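Local coordinates for protein SAM dependent methyltransferase (Aquifex aeolicus, PDB 3DH0) that binds S-adenosylmethionine and probably transfers its methyl group to a substrate, at residues R20-K31 and F50-M58. Residues are numbered along the deposited sequence; the frame is centred on the assembly and turned at random.
Sequences RLELFDPEKVLK and FYLPYLSKM. With SAM (S-adenosylmethionine), chain C.
Pro26 packs over one face of the Tyr54 ring where two helices of the Rossmann-like methyltransferase fold meet on one side of the sheet. Helix 26-31 and helix 52-58 cross at -49°, with axes 9.9 Å apart at the closest point. Pro26 CB sits over the centre of the Tyr54 ring, a CH-pi contact at 3.5 Å from the centroid. Pro26 CG meets the edge of the Tyr51 ring, and the one proline thus touches both tyrosines. Further along, Leu30 CD2 touches Leu55 CD2 at 3.5 Å, and Leu30 CB lies against Met58 SD. Leu55 also reaches Val65 of strand 64-69, which ties this packing to the sheet.

The solvent side is looser. Glu27 and Lys57 form a salt bridge there, but both bonds from Lys57 NZ to the carboxylate are long and weak. Leu21 CD2 lies by the Tyr54 hydroxyl on the same exposed margin.

The other end lines the S-adenosylmethionine pocket. Arg20 bends at chi2 (-91°) and chi3, which carries its guanidinium past Phe50 to the ligand carboxylate. Its CG lies over the Phe50 face. NH1 donates to SAM OXT at 3.0 Å. The Phe24 and Tyr51 rings are nearly parallel but slid apart. A water donates to Arg20 O and Phe24 O and accepts from Tyr51 OH at 2.8 Å.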
ATOM      1  N   ARG A  20       2.351   6.787  14.198  1.00 29.93           N
ATOM      2  CA  ARG A  20       2.711   6.768  12.781  1.00 27.82           C
ATOM      3  C   ARG A  20       1.933   7.891  12.119  1.00 28.07           C
ATOM      4  O   ARG A  20       2.284   8.358  11.040  1.00 28.23           O
ATOM      5  CB  ARG A  20       2.304   5.442  12.106  1.00 25.49           C
ATOM      6  CG  ARG A  20       2.897   4.155  12.675  1.00 24.02           C
ATOM      7  CD  ARG A  20       4.210   3.724  12.018  1.00 23.99           C
ATOM      8  NE  ARG A  20       4.164   3.439  10.572  1.00 26.06           N
ATOM      9  CZ  ARG A  20       3.467   2.468   9.976  1.00 23.39           C
ATOM     10  NH1 ARG A  20       2.705   1.640  10.675  1.00 21.67           N
ATOM     11  NH2 ARG A  20       3.575   2.299   8.668  1.00 22.13           N
ATOM     12  N   LEU A  21       0.861   8.317  12.769  1.00 27.57           N
ATOM     13  CA  LEU A  21       0.041   9.373  12.218  1.00 29.20           C
ATOM     14  C   LEU A  21       0.861  10.634  12.020  1.00 30.25           C
ATOM     15  O   LEU A  21       0.532  11.474  11.194  1.00 31.10           O
ATOM     16  CB  LEU A  21      -1.131   9.635  13.145  1.00 29.07           C
ATOM     17  CG  LEU A  21      -1.970   8.370  13.274  1.00 30.11           C
ATOM     18  CD1 LEU A  21      -2.920   8.513  14.435  1.00 30.70           C
ATOM     19  CD2 LEU A  21      -2.714   8.110  11.968  1.00 29.91           C
ATOM     20  N   GLU A  22       1.935  10.756  12.785  1.00 31.36           N
ATOM     21  CA  GLU A  22       2.808  11.915  12.689  1.00 32.97           C
ATOM     22  C   GLU A  22       3.517  11.980  11.339  1.00 33.24           C
ATOM     23  O   GLU A  22       4.169  12.971  11.019  1.00 34.49           O
ATOM     24  CB  GLU A  22       3.832  11.871  13.818  1.00 34.19           C
ATOM     25  CG  GLU A  22       3.234  12.149  15.188  1.00 36.35           C
ATOM     26  CD  GLU A  22       4.039  11.526  16.311  1.00 37.18           C
ATOM     27  OE1 GLU A  22       5.241  11.261  16.088  1.00 39.42           O
ATOM     28  OE2 GLU A  22       3.468  11.307  17.410  1.00 36.42           O
ATOM     29  N   LEU A  23       3.391  10.918  10.546  1.00 33.18           N
ATOM     30  CA  LEU A  23       4.039  10.874   9.241  1.00 31.99           C
ATOM     31  C   LEU A  23       3.210  11.624   8.225  1.00 31.04           C
ATOM     32  O   LEU A  23       3.738  12.402   7.425  1.00 30.23           O
ATOM     33  CB  LEU A  23       4.232   9.426   8.784  1.00 32.34           C
ATOM     34  CG  LEU A  23       5.366   8.631   9.435  1.00 32.11           C
ATOM     35  CD1 LEU A  23       5.183   8.601  10.938  1.00 32.54           C
ATOM     36  CD2 LEU A  23       5.379   7.227   8.872  1.00 31.50           C
ATOM     37  N   PHE A  24       1.906  11.372   8.265  1.00 30.91           N
ATOM     38  CA  PHE A  24       0.946  12.009   7.368  1.00 30.50           C
ATOM     39  C   PHE A  24      -0.459  11.599   7.761  1.00 30.52           C
ATOM     40  O   PHE A  24      -0.659  10.544   8.357  1.00 29.64           O
ATOM     41  CB  PHE A  24       1.215  11.614   5.912  1.00 29.60           C
ATOM     42  CG  PHE A  24       1.008  10.161   5.625  1.00 29.41           C
ATOM     43  CD1 PHE A  24      -0.261   9.672   5.311  1.00 30.20           C
ATOM     44  CD2 PHE A  24       2.085   9.282   5.650  1.00 29.44           C
ATOM     45  CE1 PHE A  24      -0.457   8.329   5.023  1.00 29.49           C
ATOM     46  CE2 PHE A  24       1.908   7.926   5.363  1.00 30.16           C
ATOM     47  CZ  PHE A  24       0.631   7.444   5.047  1.00 28.80           C
ATOM     48  N   ASP A  25      -1.430  12.446   7.443  1.00 31.79           N
ATOM     49  CA  ASP A  25      -2.829  12.160   7.757  1.00 32.82           C
ATOM     50  C   ASP A  25      -3.328  11.089   6.783  1.00 33.05           C
ATOM     51  O   ASP A  25      -3.351  11.302   5.572  1.00 32.29           O
ATOM     52  CB  ASP A  25      -3.673  13.424   7.605  1.00 34.30           C
ATOM     53  CG  ASP A  25      -5.061  13.248   8.135  1.00 35.67           C
ATOM     54  OD1 ASP A  25      -5.381  13.877   9.165  1.00 37.82           O
ATOM     55  OD2 ASP A  25      -5.830  12.470   7.539  1.00 38.50           O
ATOM     56  N   PRO A  26      -3.723   9.919   7.304  1.00 33.01           N
ATOM     57  CA  PRO A  26      -4.209   8.829   6.464  1.00 32.99           C
ATOM     58  C   PRO A  26      -5.338   9.162   5.493  1.00 33.43           C
ATOM     59  O   PRO A  26      -5.172   8.969   4.288  1.00 32.09           O
ATOM     60  CB  PRO A  26      -4.606   7.770   7.480  1.00 33.50           C
ATOM     61  CG  PRO A  26      -3.600   7.977   8.541  1.00 34.11           C
ATOM     62  CD  PRO A  26      -3.606   9.473   8.700  1.00 33.43           C
ATOM     63  N   GLU A  27      -6.478   9.657   5.980  1.00 33.95           N
ATOM     64  CA  GLU A  27      -7.545   9.941   5.028  1.00 35.27           C
ATOM     65  C   GLU A  27      -7.381  11.197   4.208  1.00 35.27           C
ATOM     66  O   GLU A  27      -7.988  11.329   3.138  1.00 35.02           O
ATOM     67  CB  GLU A  27      -8.935   9.916   5.669  1.00 36.09           C
ATOM     68  CG  GLU A  27      -9.104  10.485   7.045  1.00 38.89           C
ATOM     69  CD  GLU A  27     -10.534  10.233   7.554  1.00 40.16           C
ATOM     70  OE1 GLU A  27     -11.485  10.656   6.859  1.00 40.49           O
ATOM     71  OE2 GLU A  27     -10.708   9.607   8.627  1.00 38.85           O
ATOM     72  N   LYS A  28      -6.549  12.113   4.684  1.00 34.71           N
ATOM     73  CA  LYS A  28      -6.321  13.323   3.923  1.00 34.19           C
ATOM     74  C   LYS A  28      -5.605  12.895   2.657  1.00 33.57           C
ATOM     75  O   LYS A  28      -6.022  13.214   1.545  1.00 34.18           O
ATOM     76  CB  LYS A  28      -5.459  14.314   4.714  1.00 35.78           C
ATOM     77  CG  LYS A  28      -5.164  15.591   3.939  1.00 37.40           C
ATOM     78  CD  LYS A  28      -4.719  16.739   4.825  1.00 38.65           C
ATOM     79  CE  LYS A  28      -4.595  18.022   3.998  1.00 39.14           C
ATOM     80  NZ  LYS A  28      -3.972  19.149   4.746  1.00 39.40           N
ATOM     81  N   VAL A  29      -4.529  12.143   2.836  1.00 33.78           N
ATOM     82  CA  VAL A  29      -3.740  11.659   1.713  1.00 33.34           C
ATOM     83  C   VAL A  29      -4.535  10.786   0.742  1.00 33.17           C
ATOM     84  O   VAL A  29      -4.455  10.981  -0.468  1.00 32.45           O
ATOM     85  CB  VAL A  29      -2.508  10.883   2.214  1.00 32.81           C
ATOM     86  CG1 VAL A  29      -1.741  10.281   1.040  1.00 32.99           C
ATOM     87  CG2 VAL A  29      -1.607  11.818   2.990  1.00 31.70           C
ATOM     88  N   LEU A  30      -5.303   9.836   1.269  1.00 33.31           N
ATOM     89  CA  LEU A  30      -6.093   8.938   0.423  1.00 35.43           C
ATOM     90  C   LEU A  30      -7.117   9.680  -0.422  1.00 36.68           C
ATOM     91  O   LEU A  30      -7.219   9.463  -1.634  1.00 35.80           O
ATOM     92  CB  LEU A  30      -6.836   7.905   1.274  1.00 35.38           C
ATOM     93  CG  LEU A  30      -6.067   6.822   2.022  1.00 34.86           C
ATOM     94  CD1 LEU A  30      -6.964   6.225   3.096  1.00 35.26           C
ATOM     95  CD2 LEU A  30      -5.590   5.765   1.052  1.00 34.99           C
ATOM     96  N   LYS A  31      -7.887  10.539   0.242  1.00 38.26           N
ATOM     97  CA  LYS A  31      -8.931  11.322  -0.405  1.00 39.53           C
ATOM     98  C   LYS A  31      -8.332  12.149  -1.519  1.00 39.41           C
ATOM     99  O   LYS A  31      -8.935  12.333  -2.573  1.00 40.45           O
ATOM    100  CB  LYS A  31      -9.604  12.247   0.612  1.00 40.58           C
ATOM    101  CG  LYS A  31     -10.822  12.984   0.084  1.00 41.22           C
ATOM    102  CD  LYS A  31     -10.474  14.314  -0.552  1.00 43.02           C
ATOM    103  CE  LYS A  31     -11.754  15.039  -1.009  1.00 45.44           C
ATOM    104  NZ  LYS A  31     -12.773  15.157   0.105  1.00 43.86           N
ATOM    105  N   PHE A  50      -2.445  -1.440   9.934  1.00 24.79           N
ATOM    106  CA  PHE A  50      -2.530  -0.101  10.501  1.00 23.79           C
ATOM    107  C   PHE A  50      -3.459   0.834   9.750  1.00 22.74           C
ATOM    108  O   PHE A  50      -4.377   1.385  10.337  1.00 23.92           O
ATOM    109  CB  PHE A  50      -1.143   0.527  10.588  1.00 24.42           C
ATOM    110  CG  PHE A  50      -1.140   1.877  11.232  1.00 26.27           C
ATOM    111  CD1 PHE A  50      -1.425   2.013  12.589  1.00 26.84           C
ATOM    112  CD2 PHE A  50      -0.899   3.022  10.480  1.00 26.90           C
ATOM    113  CE1 PHE A  50      -1.471   3.275  13.191  1.00 27.70           C
ATOM    114  CE2 PHE A  50      -0.943   4.294  11.068  1.00 27.37           C
ATOM    115  CZ  PHE A  50      -1.230   4.419  12.427  1.00 27.66           C
ATOM    116  N   TYR A  51      -3.222   1.020   8.457  1.00 21.51           N
ATOM    117  CA  TYR A  51      -4.067   1.892   7.648  1.00 20.66           C
ATOM    118  C   TYR A  51      -5.413   1.284   7.234  1.00 20.72           C
ATOM    119  O   TYR A  51      -6.216   1.942   6.595  1.00 20.73           O
ATOM    120  CB  TYR A  51      -3.308   2.334   6.402  1.00 19.93           C
ATOM    121  CG  TYR A  51      -2.124   3.209   6.703  1.00 21.21           C
ATOM    122  CD1 TYR A  51      -2.296   4.485   7.230  1.00 22.12           C
ATOM    123  CD2 TYR A  51      -0.830   2.761   6.489  1.00 20.98           C
ATOM    124  CE1 TYR A  51      -1.205   5.286   7.538  1.00 21.88           C
ATOM    125  CE2 TYR A  51       0.271   3.565   6.799  1.00 20.53           C
ATOM    126  CZ  TYR A  51       0.068   4.819   7.321  1.00 20.07           C
ATOM    127  OH  TYR A  51       1.126   5.614   7.642  1.00 20.89           O
ATOM    128  N   LEU A  52      -5.665   0.039   7.613  1.00 20.94           N
ATOM    129  CA  LEU A  52      -6.913  -0.625   7.247  1.00 21.71           C
ATOM    130  C   LEU A  52      -8.186   0.066   7.739  1.00 22.86           C
ATOM    131  O   LEU A  52      -9.182   0.137   7.016  1.00 24.00           O
ATOM    132  CB  LEU A  52      -6.886  -2.096   7.700  1.00 20.16           C
ATOM    133  CG  LEU A  52      -6.061  -3.063   6.821  1.00 20.02           C
ATOM    134  CD1 LEU A  52      -6.167  -4.497   7.344  1.00 16.81           C
ATOM    135  CD2 LEU A  52      -6.551  -2.992   5.385  1.00 14.66           C
ATOM    136  N   PRO A  53      -8.185   0.568   8.979  1.00 23.27           N
ATOM    137  CA  PRO A  53      -9.400   1.241   9.451  1.00 23.00           C
ATOM    138  C   PRO A  53      -9.766   2.418   8.545  1.00 23.09           C
ATOM    139  O   PRO A  53     -10.931   2.789   8.416  1.00 23.66           O
ATOM    140  CB  PRO A  53      -9.003   1.703  10.850  1.00 21.63           C
ATOM    141  CG  PRO A  53      -8.102   0.602  11.301  1.00 21.32           C
ATOM    142  CD  PRO A  53      -7.237   0.357  10.089  1.00 21.65           C
ATOM    143  N   TYR A  54      -8.749   2.988   7.914  1.00 22.97           N
ATOM    144  CA  TYR A  54      -8.914   4.130   7.037  1.00 23.38           C
ATOM    145  C   TYR A  54      -9.508   3.752   5.712  1.00 23.24           C
ATOM    146  O   TYR A  54     -10.570   4.221   5.348  1.00 24.40           O
ATOM    147  CB  TYR A  54      -7.563   4.806   6.851  1.00 25.61           C
ATOM    148  CG  TYR A  54      -7.035   5.321   8.158  1.00 27.54           C
ATOM    149  CD1 TYR A  54      -7.567   6.475   8.727  1.00 26.95           C
ATOM    150  CD2 TYR A  54      -6.087   4.597   8.888  1.00 29.44           C
ATOM    151  CE1 TYR A  54      -7.189   6.896   9.984  1.00 27.51           C
ATOM    152  CE2 TYR A  54      -5.700   5.014  10.164  1.00 30.17           C
ATOM    153  CZ  TYR A  54      -6.267   6.171  10.701  1.00 29.57           C
ATOM    154  OH  TYR A  54      -5.943   6.585  11.970  1.00 31.18           O
ATOM    155  N   LEU A  55      -8.800   2.900   4.989  1.00 23.33           N
ATOM    156  CA  LEU A  55      -9.259   2.402   3.702  1.00 21.38           C
ATOM    157  C   LEU A  55     -10.686   1.865   3.842  1.00 20.49           C
ATOM    158  O   LEU A  55     -11.548   2.108   3.004  1.00 19.65           O
ATOM    159  CB  LEU A  55      -8.332   1.278   3.251  1.00 20.91           C
ATOM    160  CG  LEU A  55      -6.866   1.667   3.062  1.00 20.72           C
ATOM    161  CD1 LEU A  55      -6.016   0.411   2.930  1.00 17.81           C
ATOM    162  CD2 LEU A  55      -6.726   2.570   1.839  1.00 18.13           C
ATOM    163  N   SER A  56     -10.917   1.128   4.917  1.00 18.92           N
ATOM    164  CA  SER A  56     -12.221   0.558   5.184  1.00 19.68           C
ATOM    165  C   SER A  56     -13.284   1.654   5.222  1.00 22.66           C
ATOM    166  O   SER A  56     -14.312   1.581   4.536  1.00 22.51           O
ATOM    167  CB  SER A  56     -12.183  -0.182   6.523  1.00 16.25           C
ATOM    168  OG  SER A  56     -13.390  -0.860   6.779  1.00 13.05           O
ATOM    169  N   LYS A  57     -13.027   2.674   6.030  1.00 24.64           N
ATOM    170  CA  LYS A  57     -13.966   3.761   6.178  1.00 27.19           C
ATOM    171  C   LYS A  57     -14.265   4.459   4.864  1.00 28.65           C
ATOM    172  O   LYS A  57     -15.427   4.723   4.548  1.00 29.08           O
ATOM    173  CB  LYS A  57     -13.438   4.786   7.176  1.00 29.33           C
ATOM    174  CG  LYS A  57     -14.403   5.941   7.412  1.00 32.06           C
ATOM    175  CD  LYS A  57     -13.729   7.141   8.061  1.00 33.93           C
ATOM    176  CE  LYS A  57     -14.719   8.290   8.255  1.00 35.61           C
ATOM    177  NZ  LYS A  57     -14.057   9.568   8.703  1.00 34.83           N
ATOM    178  N   MET A  58     -13.213   4.748   4.100  1.00 29.22           N
ATOM    179  CA  MET A  58     -13.344   5.465   2.836  1.00 29.23           C
ATOM    180  C   MET A  58     -14.057   4.799   1.680  1.00 29.15           C
ATOM    181  O   MET A  58     -14.490   5.484   0.772  1.00 30.42           O
ATOM    182  CB  MET A  58     -11.978   5.945   2.355  1.00 29.52           C
ATOM    183  CG  MET A  58     -11.539   7.258   2.999  1.00 32.92           C
ATOM    184  SD  MET A  58     -10.266   8.109   2.049  1.00 35.17           S
ATOM    185  CE  MET A  58     -11.208   8.613   0.614  1.00 33.90           C
TER
HETATM  186  N   SAM C 220       2.068  -0.794   5.226  1.00 36.37           N
HETATM  187  CA  SAM C 220       2.109  -1.244   6.651  1.00 37.77           C
HETATM  188  C   SAM C 220       1.631  -0.142   7.568  1.00 39.30           C
HETATM  189  O   SAM C 220       1.293   0.933   7.071  1.00 40.08           O
HETATM  190  OXT SAM C 220       1.618  -0.427   8.809  1.00 42.12           O
HETATM  191  CB  SAM C 220       3.533  -1.641   7.026  1.00 37.25           C
HETATM  192  CG  SAM C 220       4.107  -2.461   5.943  1.00 35.07           C
HETATM  193  SD  SAM C 220       5.801  -3.097   6.067  1.00 32.83           S
HETATM  194  CE  SAM C 220       6.791  -1.614   5.879  1.00 34.32           C
HETATM  195  C5' SAM C 220       5.925  -3.941   4.560  1.00 30.92           C
HETATM  196  C4' SAM C 220       5.178  -5.256   4.478  1.00 28.67           C
HETATM  197  O4' SAM C 220       5.377  -5.694   3.139  1.00 27.92           O
HETATM  198  C3' SAM C 220       5.837  -6.383   5.297  1.00 27.94           C
HETATM  199  O3' SAM C 220       4.890  -6.670   6.366  1.00 25.83           O
HETATM  200  C2' SAM C 220       5.912  -7.586   4.377  1.00 25.87           C
HETATM  201  O2' SAM C 220       5.524  -8.852   4.867  1.00 25.94           O
HETATM  202  C1' SAM C 220       5.169  -7.046   3.115  1.00 27.95           C
HETATM  203  N9  SAM C 220       5.641  -7.493   1.819  1.00 28.48           N
HETATM  204  C8  SAM C 220       6.924  -7.599   1.320  1.00 28.94           C
HETATM  205  N7  SAM C 220       6.963  -8.024   0.096  1.00 28.30           N
HETATM  206  C5  SAM C 220       5.625  -8.215  -0.246  1.00 28.79           C
HETATM  207  C6  SAM C 220       4.986  -8.656  -1.441  1.00 29.45           C
HETATM  208  N6  SAM C 220       5.691  -9.000  -2.542  1.00 28.65           N
HETATM  209  N1  SAM C 220       3.600  -8.733  -1.459  1.00 30.09           N
HETATM  210  C2  SAM C 220       2.934  -8.380  -0.333  1.00 29.55           C
HETATM  211  N3  SAM C 220       3.437  -7.953   0.830  1.00 28.67           N
HETATM  212  C4  SAM C 220       4.797  -7.890   0.807  1.00 28.08           C
HETATM  213  O   HOH W   1       0.326   7.918   9.015  1.00 18.51           O